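Local coordinates for protein RNA-dependent RNA Polymerase (Bombyx mori cytoplasmic polyhedrosis virus, PDB 6TZ0) that is the viral RNA-directed RNA polymerase, transcribing the double-stranded genome conservatively into plus strands and probably copying plus strands into minus strands, at residues A[444-449]-A[978-983]; A[792-797]-A[911-916]; A[919-924]-A[986-991]; A[929-934]-A[972-977]. One frame throughout, in Å; residues are numbered along the deposited sequence.

Contact 1 of 4, residues A[444-449]-A[978-983]; sequences AWSNSR and QKSAMA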
loop_
_atom_site.group_PDB
_atom_site.type_symbol
_atom_site.label_atom_id
_atom_site.label_comp_id
_atom_site.label_asym_id
_atom_site.label_seq_id
_atom_site.Cartn_x
_atom_site.Cartn_y
_atom_site.Cartn_z
ATOM N N ALA A 444 10.545 -15.937 -17.578
ATOM C CA ALA A 444 9.101 -15.797 -17.661
ATOM C C ALA A 444 8.736 -14.332 -17.851
ATOM O O ALA A 444 9.580 -13.438 -17.766
ATOM C CB ALA A 444 8.416 -16.364 -16.414
ATOM N N TRP A 445 7.460 -14.105 -18.143
ATOM C CA TRP A 445 6.826 -12.797 -18.054
ATOM C C TRP A 445 5.810 -12.873 -16.929
ATOM O O TRP A 445 4.895 -13.701 -16.976
ATOM C CB TRP A 445 6.140 -12.420 -19.367
ATOM C CG TRP A 445 7.070 -12.087 -20.480
ATOM C CD1 TRP A 445 7.602 -12.953 -21.386
ATOM C CD2 TRP A 445 7.526 -10.787 -20.852
ATOM N NE1 TRP A 445 8.388 -12.277 -22.280
ATOM C CE2 TRP A 445 8.357 -10.943 -21.975
ATOM C CE3 TRP A 445 7.323 -9.505 -20.336
ATOM C CZ2 TRP A 445 8.988 -9.868 -22.593
ATOM C CZ3 TRP A 445 7.949 -8.438 -20.951
ATOM C CH2 TRP A 445 8.771 -8.627 -22.067
ATOM N N SER A 446 5.968 -12.021 -15.922
ATOM C CA SER A 446 5.092 -12.081 -14.764
ATOM C C SER A 446 5.083 -10.730 -14.070
ATOM O O SER A 446 5.963 -9.894 -14.277
ATOM C CB SER A 446 5.530 -13.177 -13.793
ATOM O OG SER A 446 4.645 -13.249 -12.693
ATOM N N ASN A 447 4.071 -10.536 -13.233
ATOM C CA ASN A 447 3.977 -9.365 -12.380
ATOM C C ASN A 447 3.859 -9.716 -10.907
ATOM O O ASN A 447 3.640 -8.817 -10.088
ATOM C CB ASN A 447 2.795 -8.484 -12.807
ATOM C CG ASN A 447 1.479 -9.239 -12.859
ATOM O OD1 ASN A 447 1.407 -10.430 -12.564
ATOM N ND2 ASN A 447 0.419 -8.531 -13.219
ATOM N N SER A 448 3.978 -10.989 -10.547
ATOM C CA SER A 448 3.923 -11.383 -9.152
ATOM C C SER A 448 5.311 -11.314 -8.538
ATOM O O SER A 448 6.314 -11.586 -9.202
ATOM C CB SER A 448 3.371 -12.795 -9.010
ATOM O OG SER A 448 4.288 -13.728 -9.527
ATOM N N ARG A 449 5.361 -10.959 -7.257
ATOM C CA ARG A 449 6.639 -10.861 -6.569
ATOM C C ARG A 449 7.223 -12.231 -6.267
ATOM O O ARG A 449 8.442 -12.365 -6.142
ATOM C CB ARG A 449 6.478 -10.055 -5.287
ATOM C CG ARG A 449 6.195 -8.603 -5.541
ATOM C CD ARG A 449 6.189 -7.809 -4.265
ATOM N NE ARG A 449 5.928 -6.401 -4.530
ATOM C CZ ARG A 449 6.869 -5.515 -4.831
ATOM N NH1 ARG A 449 8.135 -5.886 -4.902
ATOM N NH2 ARG A 449 6.546 -4.254 -5.056
ATOM N N GLN A 978 2.774 -21.499 -11.167
ATOM C CA GLN A 978 2.140 -21.922 -12.412
ATOM C C GLN A 978 0.992 -21.003 -12.806
ATOM O O GLN A 978 0.759 -20.790 -14.000
ATOM C CB GLN A 978 1.652 -23.366 -12.281
ATOM C CG GLN A 978 1.284 -24.045 -13.596
ATOM C CD GLN A 978 -0.163 -23.841 -13.996
ATOM O OE1 GLN A 978 -1.039 -23.694 -13.146
ATOM N NE2 GLN A 978 -0.419 -23.827 -15.298
ATOM N N LYS A 979 0.268 -20.451 -11.830
ATOM C CA LYS A 979 -0.787 -19.499 -12.159
ATOM C C LYS A 979 -0.205 -18.189 -12.663
ATOM O O LYS A 979 -0.612 -17.685 -13.715
ATOM C CB LYS A 979 -1.691 -19.233 -10.954
ATOM C CG LYS A 979 -2.478 -20.425 -10.471
ATOM C CD LYS A 979 -3.450 -20.934 -11.505
ATOM C CE LYS A 979 -4.266 -22.079 -10.933
ATOM N NZ LYS A 979 -3.413 -23.282 -10.696
ATOM N N SER A 980 0.751 -17.622 -11.935
ATOM C CA SER A 980 1.114 -16.239 -12.213
ATOM C C SER A 980 2.313 -16.071 -13.145
ATOM O O SER A 980 2.915 -14.996 -13.145
ATOM C CB SER A 980 1.369 -15.501 -10.899
ATOM O OG SER A 980 2.456 -16.071 -10.202
ATOM N N ALA A 981 2.664 -17.067 -13.952
ATOM C CA ALA A 981 3.783 -16.928 -14.875
ATOM C C ALA A 981 3.359 -17.205 -16.313
ATOM O O ALA A 981 2.462 -18.010 -16.576
ATOM C CB ALA A 981 4.934 -17.858 -14.497
ATOM N N MET A 982 4.028 -16.528 -17.247
ATOM C CA MET A 982 3.753 -16.643 -18.672
ATOM C C MET A 982 5.061 -16.782 -19.431
ATOM O O MET A 982 6.106 -16.307 -18.983
ATOM C CB MET A 982 3.017 -15.422 -19.207
ATOM C CG MET A 982 1.627 -15.237 -18.679
ATOM S SD MET A 982 0.981 -13.693 -19.312
ATOM C CE MET A 982 1.988 -12.586 -18.352
ATOM N N ALA A 983 4.994 -17.421 -20.596
ATOM C CA ALA A 983 6.145 -17.506 -21.483
ATOM C C ALA A 983 6.149 -16.429 -22.556
ATOM O O ALA A 983 7.077 -16.391 -23.368
ATOM C CB ALA A 983 6.210 -18.885 -22.144
#
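Trp445 and Met982 form a single antiparallel bridge, a hydrogen-bonded pair that joins the end of strand 442-446 of the polymerase domain to the chain leaving helix 973-979 in the C-terminal region. Trp445 N gives a nearly straight bond of 2.7 Å to Met982 O, while the return bond from Met982 N to Trp445 O is bent, with 131° at the hydrogen. The compact part lies on the serine side of this bridge. Ser446 OG, anti to the backbone N (chi1 -178°), donates to Ser980 O and also accepts from Ser448 N at 3.2 Å, which closes an ST turn just before helix 449-455. Ser448, the N-cap of that helix, meets Ser980 hydroxyl to hydroxyl; the Ser980 OG is further tied to Lys976 O in its own helix. Val451 covers Ala981, Ser446 and Ser980. Across the bridge, Ala444 CB touches Ala981 CB. Toward Ala983, which is exposed, the contact thins: the partly exposed indole of Trp445 brings CD1 only to within 3.9 Å of Ala983 C, an oblique approach. Met982, bent at chi3 (-71°), turns its terminal methyl back over the bridge, where CE lies 3.4 Å from Trp445 O.

Contact 2 of 4, residues A[792-797]-A[911-916]; sequences FTLSVD and LNILDL
Strand 791-795, at the edge of a three-stranded antiparallel sheet, packs through Phe792 and Leu794 against a short 3-10 turn, residues 913-915, that follows helix 902-911. The join is apolar and buried. Phe792 CG is anti to the backbone N (chi1 -164°), and the ring it carries reaches the turn with its far end: CE2 and CZ both lie 3.5 Å from Ile913 O, approached obliquely. Over one face of the ring stands Leu914 CD1 in a CH-pi contact, 4.2 Å from the centroid and shifted toward the rim on the CD2 side. Leu794 touches Ile913 and, just past the turn, Leu916. Its CD2 touches Ile913 CG2 at 3.9 Å, the two side chains crossing at about a right angle, and also meets Leu916 CD1. Ile913 also packs on Ile1002 of helix 996-1004, and Asp915 forms a salt bridge with Arg752. The strand itself is paired with strand 827-831 through Leu830 and Met828. Arg791, an ATP-binding residue, directly precedes Phe792, so the packing lies close to that nucleotide site. The other branch of Leu794, CD1, lies against the backbone and base of Leu916, 3.3 Å from its O and 3.7 Å from its CB.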
loop_
_atom_site.group_PDB
_atom_site.type_symbol
_atom_site.label_atom_id
_atom_site.label_comp_id
_atom_site.label_asym_id
_atom_site.label_seq_id
_atom_site.Cartn_x
_atom_site.Cartn_y
_atom_site.Cartn_z
ATOM N N PHE A 792 -27.745 -11.818 -20.936
ATOM C CA PHE A 792 -26.690 -12.783 -21.224
ATOM C C PHE A 792 -26.678 -13.207 -22.701
ATOM O O PHE A 792 -27.696 -13.662 -23.218
ATOM C CB PHE A 792 -26.879 -14.008 -20.328
ATOM C CG PHE A 792 -25.673 -14.894 -20.237
ATOM C CD1 PHE A 792 -24.528 -14.463 -19.591
ATOM C CD2 PHE A 792 -25.692 -16.169 -20.772
ATOM C CE1 PHE A 792 -23.418 -15.279 -19.499
ATOM C CE2 PHE A 792 -24.587 -16.991 -20.682
ATOM C CZ PHE A 792 -23.448 -16.545 -20.044
ATOM N N THR A 793 -25.534 -13.078 -23.371
ATOM C CA THR A 793 -25.400 -13.506 -24.756
ATOM C C THR A 793 -24.391 -14.637 -24.825
ATOM O O THR A 793 -23.337 -14.574 -24.184
ATOM C CB THR A 793 -24.958 -12.354 -25.656
ATOM O OG1 THR A 793 -23.680 -11.874 -25.223
ATOM C CG2 THR A 793 -25.967 -11.223 -25.599
ATOM N N LEU A 794 -24.713 -15.670 -25.591
ATOM C CA LEU A 794 -23.853 -16.834 -25.684
ATOM C C LEU A 794 -23.816 -17.328 -27.120
ATOM O O LEU A 794 -24.857 -17.436 -27.774
ATOM C CB LEU A 794 -24.331 -17.941 -24.740
ATOM C CG LEU A 794 -23.439 -19.176 -24.658
ATOM C CD1 LEU A 794 -22.045 -18.783 -24.220
ATOM C CD2 LEU A 794 -24.032 -20.187 -23.694
ATOM N N SER A 795 -22.612 -17.618 -27.605
ATOM C CA SER A 795 -22.433 -18.128 -28.955
ATOM C C SER A 795 -22.912 -19.569 -29.025
ATOM O O SER A 795 -22.577 -20.386 -28.167
ATOM C CB SER A 795 -20.970 -18.019 -29.380
ATOM O OG SER A 795 -20.132 -18.792 -28.542
ATOM N N VAL A 796 -23.734 -19.867 -30.023
ATOM C CA VAL A 796 -24.351 -21.176 -30.169
ATOM C C VAL A 796 -24.115 -21.668 -31.592
ATOM O O VAL A 796 -24.039 -20.878 -32.538
ATOM C CB VAL A 796 -25.860 -21.130 -29.826
ATOM C CG1 VAL A 796 -26.074 -20.849 -28.347
ATOM C CG2 VAL A 796 -26.531 -20.039 -30.610
ATOM N N ASP A 797 -23.994 -22.983 -31.738
ATOM C CA ASP A 797 -23.605 -23.575 -33.010
ATOM C C ASP A 797 -24.783 -23.570 -33.981
ATOM O O ASP A 797 -25.946 -23.575 -33.575
ATOM C CB ASP A 797 -23.092 -24.999 -32.787
ATOM C CG ASP A 797 -22.283 -25.528 -33.958
ATOM O OD1 ASP A 797 -22.127 -24.808 -34.966
ATOM O OD2 ASP A 797 -21.791 -26.671 -33.861
ATOM N N LEU A 911 -27.521 -26.180 -15.166
ATOM C CA LEU A 911 -26.838 -26.465 -16.422
ATOM C C LEU A 911 -25.565 -25.657 -16.630
ATOM O O LEU A 911 -24.884 -25.897 -17.633
ATOM C CB LEU A 911 -27.785 -26.235 -17.600
ATOM C CG LEU A 911 -28.898 -27.272 -17.706
ATOM C CD1 LEU A 911 -29.860 -26.873 -18.783
ATOM C CD2 LEU A 911 -28.322 -28.647 -17.986
ATOM N N ASN A 912 -25.251 -24.719 -15.725
ATOM C CA ASN A 912 -24.007 -23.932 -15.740
ATOM C C ASN A 912 -23.837 -23.135 -17.033
ATOM O O ASN A 912 -22.728 -22.985 -17.548
ATOM C CB ASN A 912 -22.781 -24.815 -15.490
ATOM C CG ASN A 912 -22.731 -25.357 -14.085
ATOM O OD1 ASN A 912 -22.915 -26.552 -13.862
ATOM N ND2 ASN A 912 -22.449 -24.486 -13.128
ATOM N N ILE A 913 -24.950 -22.626 -17.564
ATOM C CA ILE A 913 -24.894 -21.853 -18.798
ATOM C C ILE A 913 -24.242 -20.495 -18.554
ATOM O O ILE A 913 -23.476 -20.003 -19.394
ATOM C CB ILE A 913 -26.311 -21.737 -19.394
ATOM C CG1 ILE A 913 -26.814 -23.126 -19.781
ATOM C CG2 ILE A 913 -26.343 -20.837 -20.619
ATOM C CD1 ILE A 913 -28.267 -23.165 -20.171
ATOM N N LEU A 914 -24.460 -19.907 -17.380
ATOM C CA LEU A 914 -23.866 -18.621 -17.026
ATOM C C LEU A 914 -22.397 -18.705 -16.635
ATOM O O LEU A 914 -21.842 -17.698 -16.185
ATOM C CB LEU A 914 -24.663 -17.966 -15.900
ATOM C CG LEU A 914 -25.728 -16.949 -16.313
ATOM C CD1 LEU A 914 -26.819 -17.541 -17.174
ATOM C CD2 LEU A 914 -26.332 -16.348 -15.060
ATOM N N ASP A 915 -21.754 -19.860 -16.791
ATOM C CA ASP A 915 -20.309 -19.937 -16.643
ATOM C C ASP A 915 -19.604 -19.742 -17.975
ATOM O O ASP A 915 -18.439 -19.330 -18.002
ATOM C CB ASP A 915 -19.911 -21.282 -16.044
ATOM C CG ASP A 915 -20.426 -21.465 -14.637
ATOM O OD1 ASP A 915 -20.631 -20.449 -13.944
ATOM O OD2 ASP A 915 -20.621 -22.625 -14.222
ATOM N N LEU A 916 -20.289 -20.029 -19.078
ATOM C CA LEU A 916 -19.699 -19.996 -20.413
ATOM C C LEU A 916 -19.528 -18.542 -20.825
ATOM O O LEU A 916 -20.392 -17.941 -21.462
ATOM C CB LEU A 916 -20.566 -20.764 -21.402
ATOM C CG LEU A 916 -20.705 -22.263 -21.131
ATOM C CD1 LEU A 916 -21.697 -22.885 -22.094
ATOM C CD2 LEU A 916 -19.359 -22.957 -21.218
#

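Contact 3 of 4, residues A[919-924]-A[986-991]; sequences EVKKED and ETTVQS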
loop_
_atom_site.group_PDB
_atom_site.type_symbol
_atom_site.label_atom_id
_atom_site.label_comp_id
_atom_site.label_asym_id
_atom_site.label_seq_id
_atom_site.Cartn_x
_atom_site.Cartn_y
_atom_site.Cartn_z
ATOM N N GLU A 919 -12.771 -15.747 -21.685
ATOM C CA GLU A 919 -11.730 -16.013 -20.706
ATOM C C GLU A 919 -10.392 -15.561 -21.266
ATOM O O GLU A 919 -10.018 -15.953 -22.376
ATOM C CB GLU A 919 -11.692 -17.504 -20.353
ATOM C CG GLU A 919 -10.729 -17.878 -19.241
ATOM C CD GLU A 919 -11.177 -17.384 -17.877
ATOM O OE1 GLU A 919 -12.395 -17.202 -17.675
ATOM O OE2 GLU A 919 -10.306 -17.191 -17.002
ATOM N N VAL A 920 -9.683 -14.734 -20.501
ATOM C CA VAL A 920 -8.337 -14.322 -20.876
ATOM C C VAL A 920 -7.412 -15.524 -20.753
ATOM O O VAL A 920 -7.254 -16.096 -19.670
ATOM C CB VAL A 920 -7.855 -13.160 -20.000
ATOM C CG1 VAL A 920 -6.428 -12.799 -20.348
ATOM C CG2 VAL A 920 -8.772 -11.962 -20.156
ATOM N N LYS A 921 -6.802 -15.916 -21.864
ATOM C CA LYS A 921 -5.963 -17.103 -21.907
ATOM C C LYS A 921 -4.494 -16.709 -21.853
ATOM O O LYS A 921 -4.027 -15.907 -22.667
ATOM C CB LYS A 921 -6.245 -17.924 -23.165
ATOM C CG LYS A 921 -5.399 -19.176 -23.278
ATOM C CD LYS A 921 -5.657 -20.120 -22.126
ATOM C CE LYS A 921 -7.035 -20.731 -22.219
ATOM N NZ LYS A 921 -7.272 -21.725 -21.141
ATOM N N LYS A 922 -3.773 -17.284 -20.898
ATOM C CA LYS A 922 -2.347 -17.056 -20.724
ATOM C C LYS A 922 -1.582 -18.216 -21.337
ATOM O O LYS A 922 -2.046 -19.360 -21.305
ATOM C CB LYS A 922 -1.985 -16.917 -19.240
ATOM C CG LYS A 922 -2.096 -15.508 -18.664
ATOM C CD LYS A 922 -3.530 -15.049 -18.456
ATOM C CE LYS A 922 -4.215 -15.826 -17.351
ATOM N NZ LYS A 922 -5.601 -15.339 -17.134
ATOM N N GLU A 923 -0.416 -17.922 -21.901
ATOM C CA GLU A 923 0.420 -18.937 -22.528
ATOM C C GLU A 923 1.512 -19.314 -21.532
ATOM O O GLU A 923 2.424 -18.526 -21.271
ATOM C CB GLU A 923 0.990 -18.423 -23.848
ATOM C CG GLU A 923 1.448 -19.520 -24.787
ATOM C CD GLU A 923 2.885 -19.905 -24.575
ATOM O OE1 GLU A 923 3.677 -19.011 -24.228
ATOM O OE2 GLU A 923 3.219 -21.096 -24.744
ATOM N N ASP A 924 1.413 -20.518 -20.978
ATOM C CA ASP A 924 2.189 -20.894 -19.807
ATOM C C ASP A 924 3.609 -21.314 -20.174
ATOM O O ASP A 924 3.921 -21.623 -21.326
ATOM C CB ASP A 924 1.505 -22.033 -19.054
ATOM C CG ASP A 924 0.208 -21.604 -18.401
ATOM O OD1 ASP A 924 0.065 -20.404 -18.080
ATOM O OD2 ASP A 924 -0.663 -22.474 -18.195
ATOM N N GLU A 986 1.946 -11.279 -24.226
ATOM C CA GLU A 986 0.585 -11.008 -24.659
ATOM C C GLU A 986 -0.338 -12.174 -24.325
ATOM O O GLU A 986 0.080 -13.334 -24.275
ATOM C CB GLU A 986 0.533 -10.704 -26.161
ATOM C CG GLU A 986 0.837 -11.876 -27.086
ATOM C CD GLU A 986 2.309 -11.997 -27.433
ATOM O OE1 GLU A 986 3.142 -11.361 -26.757
ATOM O OE2 GLU A 986 2.633 -12.731 -28.390
ATOM N N THR A 987 -1.604 -11.845 -24.071
ATOM C CA THR A 987 -2.644 -12.817 -23.774
ATOM C C THR A 987 -3.801 -12.646 -24.747
ATOM O O THR A 987 -4.029 -11.557 -25.279
ATOM C CB THR A 987 -3.173 -12.674 -22.339
ATOM O OG1 THR A 987 -3.759 -11.378 -22.173
ATOM C CG2 THR A 987 -2.058 -12.855 -21.325
ATOM N N THR A 988 -4.535 -13.734 -24.968
ATOM C CA THR A 988 -5.654 -13.755 -25.896
ATOM C C THR A 988 -6.952 -14.039 -25.154
ATOM O O THR A 988 -6.950 -14.621 -24.067
ATOM C CB THR A 988 -5.450 -14.810 -26.987
ATOM O OG1 THR A 988 -5.384 -16.109 -26.387
ATOM C CG2 THR A 988 -4.162 -14.546 -27.747
ATOM N N VAL A 989 -8.061 -13.623 -25.755
ATOM C CA VAL A 989 -9.387 -13.845 -25.190
ATOM C C VAL A 989 -10.048 -15.002 -25.926
ATOM O O VAL A 989 -10.228 -14.952 -27.147
ATOM C CB VAL A 989 -10.248 -12.578 -25.275
ATOM C CG1 VAL A 989 -11.671 -12.882 -24.859
ATOM C CG2 VAL A 989 -9.663 -11.493 -24.395
ATOM N N GLN A 990 -10.415 -16.041 -25.183
ATOM C CA GLN A 990 -11.087 -17.210 -25.726
ATOM C C GLN A 990 -12.537 -17.223 -25.267
ATOM O O GLN A 990 -12.810 -17.233 -24.063
ATOM C CB GLN A 990 -10.386 -18.494 -25.283
ATOM C CG GLN A 990 -11.016 -19.756 -25.827
ATOM C CD GLN A 990 -10.291 -21.004 -25.375
ATOM O OE1 GLN A 990 -9.319 -20.932 -24.625
ATOM N NE2 GLN A 990 -10.764 -22.158 -25.825
ATOM N N SER A 991 -13.458 -17.222 -26.223
ATOM C CA SER A 991 -14.876 -17.313 -25.919
ATOM C C SER A 991 -15.310 -18.773 -25.859
ATOM O O SER A 991 -14.574 -19.687 -26.235
ATOM C CB SER A 991 -15.700 -16.553 -26.957
ATOM O OG SER A 991 -17.086 -16.682 -26.694
#
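Lys921 runs side by side with Gln990, the two side chains pointing the same way, and its CE comes 3.3 Å from Gln990 OE1. The lysine bends at chi2 and chi3 (62° and 70°), the latter placing CE beside the oxygen of the glutamine, which is extended beyond CG; NZ is farther from it. Thr988, directly across from Lys921, points to the same face, its OG1 beside Lys921 CB. Beneath these side chains, strands 919-921 and 988-990 make a two-stranded antiparallel ribbon in the C-terminal region. Glu919 with Gln990 and Lys921 with Thr988 are hydrogen-bonded pairs, each with two backbone bonds; Lys921 N points almost straight at Thr988 O, 2.6 Å away. Between them, Val920 and Val989 form the non-hydrogen-bonded pair, where CA-H groups of both valines lean on carbonyl oxygens of the partner strand. Their side chains share the other face, but the branches meet loosely, CG2 to CG2 at 4.4 Å. Val920 CG1 turns instead to Thr987, crossing it obliquely with OG1 at 3.5 Å. All the touching residues are exposed. Beyond the paired strands, Thr987 CG2 lies alongside Lys922 CG at 3.8 Å. The lysine then curls back along its own strand, where NZ donates to Val920 O at 3.1 Å from above the carbonyl plane.

Contact 4 of 4, residues A[929-934]-A[972-977]; sequences KVNELA and GLQEKI
Ala934 and Ile977 face each other where helix 927-937 and helix 973-979 pack, their short axes 9.1 Å apart and 120° between directions. The small residue lets the helices come near: the closest CA pair is Ala934 with Gln974, at 5.5 Å. Ile977 points at the other helix and divides its two arms over it. CG1 is anti to the carbonyl carbon (chi1 -68°), and the CD1 at the end of that arm lies over the backbone of Ala934, 3.9 Å from its CA and beside its CB. CG2, the other arm, turns to Leu933 and meets CD1 there at 4.1 Å, the two side chains crossing obliquely. Val930, one turn earlier than Ala934, sets CG1 against the backbone of the opposite helix, 3.6 Å from Gln974 O. The aliphatic part of Gln974 completes the packing: its CG rests on Ala934 CB at 3.6 Å, and the extended chain carries the amide past the alanine toward Asn931. There the two side chains cross obliquely and their amide planes stand 79° apart, near the partly exposed border of an otherwise buried contact. Helix 449-455 of the polymerase domain closes one side of this helix pair, with Val451 and Ala454 against Ile977 and Val455 against Leu933, while Leu937, further along helix 927-937, also packs on Ile977, and Asn64 of the neighbouring chain, viral structural protein 4, lies against Leu933 and Glu932.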
loop_
_atom_site.group_PDB
_atom_site.type_symbol
_atom_site.label_atom_id
_atom_site.label_comp_id
_atom_site.label_asym_id
_atom_site.label_seq_id
_atom_site.Cartn_x
_atom_site.Cartn_y
_atom_site.Cartn_z
ATOM N N LYS A 929 10.248 -26.193 -15.975
ATOM C CA LYS A 929 10.649 -24.879 -15.486
ATOM C C LYS A 929 9.879 -24.482 -14.229
ATOM O O LYS A 929 10.446 -23.831 -13.345
ATOM C CB LYS A 929 10.457 -23.845 -16.600
ATOM C CG LYS A 929 10.878 -22.437 -16.261
ATOM C CD LYS A 929 12.357 -22.376 -15.934
ATOM C CE LYS A 929 13.206 -22.648 -17.160
ATOM N NZ LYS A 929 14.655 -22.533 -16.849
ATOM N N VAL A 930 8.614 -24.897 -14.112
ATOM C CA VAL A 930 7.818 -24.582 -12.927
ATOM C C VAL A 930 8.372 -25.306 -11.704
ATOM O O VAL A 930 8.556 -24.701 -10.635
ATOM C CB VAL A 930 6.339 -24.938 -13.165
ATOM C CG1 VAL A 930 5.523 -24.723 -11.902
ATOM C CG2 VAL A 930 5.775 -24.112 -14.295
ATOM N N ASN A 931 8.656 -26.607 -11.853
ATOM C CA ASN A 931 9.262 -27.377 -10.771
ATOM C C ASN A 931 10.634 -26.836 -10.407
ATOM O O ASN A 931 10.992 -26.795 -9.227
ATOM C CB ASN A 931 9.377 -28.853 -11.151
ATOM C CG ASN A 931 8.036 -29.530 -11.292
ATOM O OD1 ASN A 931 7.672 -29.991 -12.371
ATOM N ND2 ASN A 931 7.293 -29.596 -10.199
ATOM N N GLU A 932 11.399 -26.386 -11.405
ATOM C CA GLU A 932 12.727 -25.849 -11.139
ATOM C C GLU A 932 12.659 -24.539 -10.363
ATOM O O GLU A 932 13.419 -24.346 -9.403
ATOM C CB GLU A 932 13.483 -25.668 -12.450
ATOM C CG GLU A 932 14.905 -25.195 -12.269
ATOM C CD GLU A 932 15.686 -25.201 -13.557
ATOM O OE1 GLU A 932 15.119 -25.599 -14.596
ATOM O OE2 GLU A 932 16.869 -24.804 -13.533
ATOM N N LEU A 933 11.730 -23.650 -10.732
ATOM C CA LEU A 933 11.586 -22.384 -10.019
ATOM C C LEU A 933 11.098 -22.594 -8.592
ATOM O O LEU A 933 11.601 -21.952 -7.664
ATOM C CB LEU A 933 10.638 -21.450 -10.766
ATOM C CG LEU A 933 11.088 -20.855 -12.098
ATOM C CD1 LEU A 933 9.964 -20.037 -12.684
ATOM C CD2 LEU A 933 12.324 -20.008 -11.938
ATOM N N ALA A 934 10.155 -23.518 -8.387
ATOM C CA ALA A 934 9.654 -23.738 -7.032
ATOM C C ALA A 934 10.677 -24.458 -6.157
ATOM O O ALA A 934 10.795 -24.162 -4.960
ATOM C CB ALA A 934 8.349 -24.514 -7.077
ATOM N N GLY A 972 1.594 -26.403 -4.381
ATOM C CA GLY A 972 0.904 -25.154 -4.105
ATOM C C GLY A 972 1.727 -23.925 -4.393
ATOM O O GLY A 972 1.256 -22.996 -5.053
ATOM N N LEU A 973 2.959 -23.894 -3.887
ATOM C CA LEU A 973 3.915 -22.898 -4.347
ATOM C C LEU A 973 4.251 -23.134 -5.816
ATOM O O LEU A 973 4.389 -22.175 -6.593
ATOM C CB LEU A 973 5.158 -22.950 -3.459
ATOM C CG LEU A 973 6.208 -21.848 -3.553
ATOM C CD1 LEU A 973 5.596 -20.520 -3.176
ATOM C CD2 LEU A 973 7.364 -22.168 -2.629
ATOM N N GLN A 974 4.346 -24.413 -6.212
ATOM C CA GLN A 974 4.322 -24.790 -7.624
ATOM C C GLN A 974 3.066 -24.281 -8.308
ATOM O O GLN A 974 3.130 -23.769 -9.431
ATOM C CB GLN A 974 4.388 -26.308 -7.786
ATOM C CG GLN A 974 5.659 -26.964 -7.324
ATOM C CD GLN A 974 5.684 -28.450 -7.607
ATOM O OE1 GLN A 974 4.735 -29.006 -8.158
ATOM N NE2 GLN A 974 6.769 -29.105 -7.215
ATOM N N GLU A 975 1.912 -24.409 -7.643
ATOM C CA GLU A 975 0.660 -23.955 -8.238
ATOM C C GLU A 975 0.611 -22.442 -8.352
ATOM O O GLU A 975 0.100 -21.914 -9.342
ATOM C CB GLU A 975 -0.537 -24.452 -7.433
ATOM C CG GLU A 975 -0.830 -25.931 -7.553
ATOM C CD GLU A 975 -2.090 -26.315 -6.805
ATOM O OE1 GLU A 975 -2.614 -25.461 -6.060
ATOM O OE2 GLU A 975 -2.574 -27.453 -6.979
ATOM N N LYS A 976 1.148 -21.729 -7.361
ATOM C CA LYS A 976 1.138 -20.268 -7.402
ATOM C C LYS A 976 2.032 -19.744 -8.521
ATOM O O LYS A 976 1.640 -18.829 -9.268
ATOM C CB LYS A 976 1.581 -19.722 -6.046
ATOM C CG LYS A 976 1.344 -18.244 -5.843
ATOM C CD LYS A 976 1.884 -17.810 -4.488
ATOM C CE LYS A 976 1.065 -18.371 -3.336
ATOM N NZ LYS A 976 -0.287 -17.759 -3.245
ATOM N N ILE A 977 3.218 -20.343 -8.672
ATOM C CA ILE A 977 4.108 -19.988 -9.775
ATOM C C ILE A 977 3.486 -20.368 -11.115
ATOM O O ILE A 977 3.592 -19.620 -12.095
ATOM C CB ILE A 977 5.491 -20.635 -9.563
ATOM C CG1 ILE A 977 6.176 -20.002 -8.355
ATOM C CG2 ILE A 977 6.392 -20.490 -10.776
ATOM C CD1 ILE A 977 7.446 -20.683 -7.954
#

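Contacts 2 and 4 are buried and rely on apolar side chains, whereas contact 3 lies at the surface and is held mainly by backbone bonds; contact 1 is partly buried and combines one strand-like bridge with serine hydroxyls. Both contacts 1 and 4 use helix 973-979, contact 4 through its body and contact 1 through the chain leaving its C-terminal end, and both lie against helix 449-455, tying the C-terminal region to the polymerase domain. Contact 3 follows contact 1 along the chain from 978-983 to 986-991, and its other segment also touches contact 1: Ala983 N probably bonds to Glu923 O, and Met982 packs on Lys922. Contact 2 stands apart from contacts 1 and 4, touching contact 3 through Ser795 and Ser991, and is the one near an ATP-binding residue.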